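Local coordinates for protein dihydrodipicolinate synthase (Rhodopseudomonas palustris, PDB 3DZ1) that probably catalyses the condensation of pyruvate with aspartate semialdehyde to 4-hydroxy-tetrahydrodipicolinate, a step of lysine biosynthesis, at residues G24-D28 with V29-R33. Sequence-based numbering, arbitrary orientation.
Sequences GKIDD and VSIDR
Val-29 comes first, its CB 3.6 Å from OD1 of Asp-27, the carboxylate oxygen that the next residue binds. One residue on, Ser-30 takes hold of the same carboxylate twice. Its backbone N donates to Asp-27 OD1 over 3.1 Å, nearly straight at 160°, while Ser-30 OG donates to Asp-27 OD2 at 2.6 Å. Both donors come from above the carboxylate plane, each more than 50° out of it, so the group turns a face to the serine. It gets there because Asp-27 carries CG anti to its own backbone N (chi1 177°), which swings the carboxylate forward alongside the opening turn. This is an N-cap: Asp-27 precedes helix 28-40, which follows the first strand of the TIM barrel, and its side chain takes up an amide of the first turn. The negative charge there probably also suits the helix dipole. Ser-30 OG in turn accepts from the backbone N of Ser-276, tying the cap to another part of the chain. With an alanine here in place of Asp-27, the N and OG of Ser-30 would probably lose their carboxylate partner and the start of the helix would be less firmly fixed. Ile-31 N donates to Asp-27 O at 3.2 Å, in the carbonyl plane, and its side chain reaches back towards the loop: CD1 lies 3.8 Å from Ile-26 CG2 and 3.7 Å from Asp-28 OD1. Helix 60-73 lies against this apolar pair, with Val-66 on Ile-26 and Phe-70 on Ile-31. Asp-32 N makes the next i to i+4 bond of the helix, donating to Asp-28 O over 3.2 Å, while its carboxylate forms a salt bridge with Arg-69. Arg-33 N closes the next turn on Val-29 O.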
ATOM      1  N   GLY A  24      -1.739  -7.739 -32.191  1.00 28.59           N
ATOM      2  CA  GLY A  24      -2.429  -8.002 -30.941  1.00 24.90           C
ATOM      3  C   GLY A  24      -3.485  -9.089 -31.003  1.00 23.24           C
ATOM      4  O   GLY A  24      -4.113  -9.402 -29.989  1.00 22.02           O
ATOM      5  N   LYS A  25      -3.693  -9.674 -32.179  1.00 21.95           N
ATOM      6  CA  LYS A  25      -4.691 -10.729 -32.309  1.00 21.79           C
ATOM      7  C   LYS A  25      -4.145 -12.039 -31.766  1.00 19.59           C
ATOM      8  O   LYS A  25      -2.950 -12.331 -31.884  1.00 17.48           O
ATOM      9  CB  LYS A  25      -5.112 -10.920 -33.771  1.00 23.76           C
ATOM     10  CG  LYS A  25      -4.065 -11.594 -34.614  1.00 27.98           C
ATOM     11  CD  LYS A  25      -4.418 -11.550 -36.077  1.00 32.41           C
ATOM     12  CE  LYS A  25      -3.261 -12.077 -36.889  1.00 34.18           C
ATOM     13  NZ  LYS A  25      -3.521 -12.007 -38.337  1.00 37.17           N
ATOM     14  N   ILE A  26      -5.036 -12.821 -31.169  1.00 19.10           N
ATOM     15  CA  ILE A  26      -4.671 -14.107 -30.595  1.00 20.17           C
ATOM     16  C   ILE A  26      -4.110 -15.047 -31.662  1.00 19.98           C
ATOM     17  O   ILE A  26      -4.685 -15.193 -32.744  1.00 20.87           O
ATOM     18  CB  ILE A  26      -5.897 -14.749 -29.922  1.00 21.06           C
ATOM     19  CG1 ILE A  26      -6.454 -13.792 -28.862  1.00 21.55           C
ATOM     20  CG2 ILE A  26      -5.517 -16.083 -29.300  1.00 21.68           C
ATOM     21  CD1 ILE A  26      -7.791 -14.201 -28.298  1.00 23.97           C
ATOM     22  N   ASP A  27      -2.979 -15.675 -31.350  1.00 18.10           N
ATOM     23  CA  ASP A  27      -2.319 -16.597 -32.266  1.00 17.45           C
ATOM     24  C   ASP A  27      -2.672 -18.031 -31.870  1.00 18.40           C
ATOM     25  O   ASP A  27      -1.987 -18.635 -31.050  1.00 16.58           O
ATOM     26  CB  ASP A  27      -0.803 -16.372 -32.191  1.00 18.30           C
ATOM     27  CG  ASP A  27      -0.010 -17.344 -33.050  1.00 18.78           C
ATOM     28  OD1 ASP A  27      -0.617 -18.224 -33.698  1.00 19.01           O
ATOM     29  OD2 ASP A  27       1.234 -17.224 -33.068  1.00 17.49           O
ATOM     30  N   ASP A  28      -3.739 -18.569 -32.461  1.00 18.28           N
ATOM     31  CA  ASP A  28      -4.207 -19.922 -32.156  1.00 18.88           C
ATOM     32  C   ASP A  28      -3.255 -21.045 -32.543  1.00 17.43           C
ATOM     33  O   ASP A  28      -3.207 -22.084 -31.880  1.00 16.73           O
ATOM     34  CB  ASP A  28      -5.570 -20.168 -32.807  1.00 21.27           C
ATOM     35  CG  ASP A  28      -6.679 -19.376 -32.147  1.00 24.15           C
ATOM     36  OD1 ASP A  28      -6.833 -19.486 -30.913  1.00 25.40           O
ATOM     37  OD2 ASP A  28      -7.398 -18.648 -32.859  1.00 27.75           O
ATOM     38  N   VAL A  29      -2.510 -20.844 -33.623  1.00 16.52           N
ATOM     39  CA  VAL A  29      -1.556 -21.842 -34.076  1.00 17.49           C
ATOM     40  C   VAL A  29      -0.518 -22.071 -32.977  1.00 15.24           C
ATOM     41  O   VAL A  29      -0.133 -23.208 -32.697  1.00 16.56           O
ATOM     42  CB  VAL A  29      -0.839 -21.372 -35.360  1.00 18.82           C
ATOM     43  CG1 VAL A  29       0.136 -22.430 -35.831  1.00 20.61           C
ATOM     44  CG2 VAL A  29      -1.865 -21.072 -36.444  1.00 19.44           C
ATOM     45  N   SER A  30      -0.071 -20.980 -32.361  1.00 14.62           N
ATOM     46  CA  SER A  30       0.920 -21.050 -31.290  1.00 13.21           C
ATOM     47  C   SER A  30       0.339 -21.650 -30.015  1.00 12.56           C
ATOM     48  O   SER A  30       1.053 -22.299 -29.249  1.00 12.85           O
ATOM     49  CB  SER A  30       1.492 -19.661 -31.007  1.00 13.01           C
ATOM     50  OG  SER A  30       2.397 -19.283 -32.032  1.00 15.14           O
ATOM     51  N   ILE A  31      -0.950 -21.431 -29.774  1.00 11.98           N
ATOM     52  CA  ILE A  31      -1.577 -22.012 -28.594  1.00 13.59           C
ATOM     53  C   ILE A  31      -1.482 -23.533 -28.711  1.00 13.61           C
ATOM     54  O   ILE A  31      -1.140 -24.215 -27.747  1.00 12.82           O
ATOM     55  CB  ILE A  31      -3.059 -21.588 -28.464  1.00 13.63           C
ATOM     56  CG1 ILE A  31      -3.136 -20.113 -28.059  1.00 13.49           C
ATOM     57  CG2 ILE A  31      -3.771 -22.461 -27.433  1.00 13.32           C
ATOM     58  CD1 ILE A  31      -4.542 -19.560 -27.983  1.00 16.90           C
ATOM     59  N   ASP A  32      -1.753 -24.062 -29.901  1.00 14.85           N
ATOM     60  CA  ASP A  32      -1.685 -25.507 -30.111  1.00 15.77           C
ATOM     61  C   ASP A  32      -0.240 -25.994 -30.011  1.00 14.88           C
ATOM     62  O   ASP A  32       0.036 -27.040 -29.430  1.00 14.14           O
ATOM     63  CB  ASP A  32      -2.249 -25.896 -31.485  1.00 19.00           C
ATOM     64  CG  ASP A  32      -3.685 -25.445 -31.687  1.00 20.57           C
ATOM     65  OD1 ASP A  32      -4.475 -25.475 -30.719  1.00 21.54           O
ATOM     66  OD2 ASP A  32      -4.027 -25.075 -32.830  1.00 24.62           O
ATOM     67  N   ARG A  33       0.676 -25.229 -30.593  1.00 13.81           N
ATOM     68  CA  ARG A  33       2.090 -25.573 -30.580  1.00 13.61           C
ATOM     69  C   ARG A  33       2.625 -25.613 -29.145  1.00 13.23           C
ATOM     70  O   ARG A  33       3.377 -26.522 -28.774  1.00 12.78           O
ATOM     71  CB  ARG A  33       2.862 -24.549 -31.409  1.00 15.93           C
ATOM     72  CG  ARG A  33       4.321 -24.872 -31.639  1.00 20.07           C
ATOM     73  CD  ARG A  33       4.950 -23.757 -32.450  1.00 24.85           C
ATOM     74  NE  ARG A  33       4.272 -23.581 -33.728  1.00 27.43           N
ATOM     75  CZ  ARG A  33       3.967 -22.402 -34.260  1.00 30.41           C
ATOM     76  NH1 ARG A  33       4.270 -21.276 -33.625  1.00 30.73           N
ATOM     77  NH2 ARG A  33       3.362 -22.348 -35.439  1.00 31.70           N
TER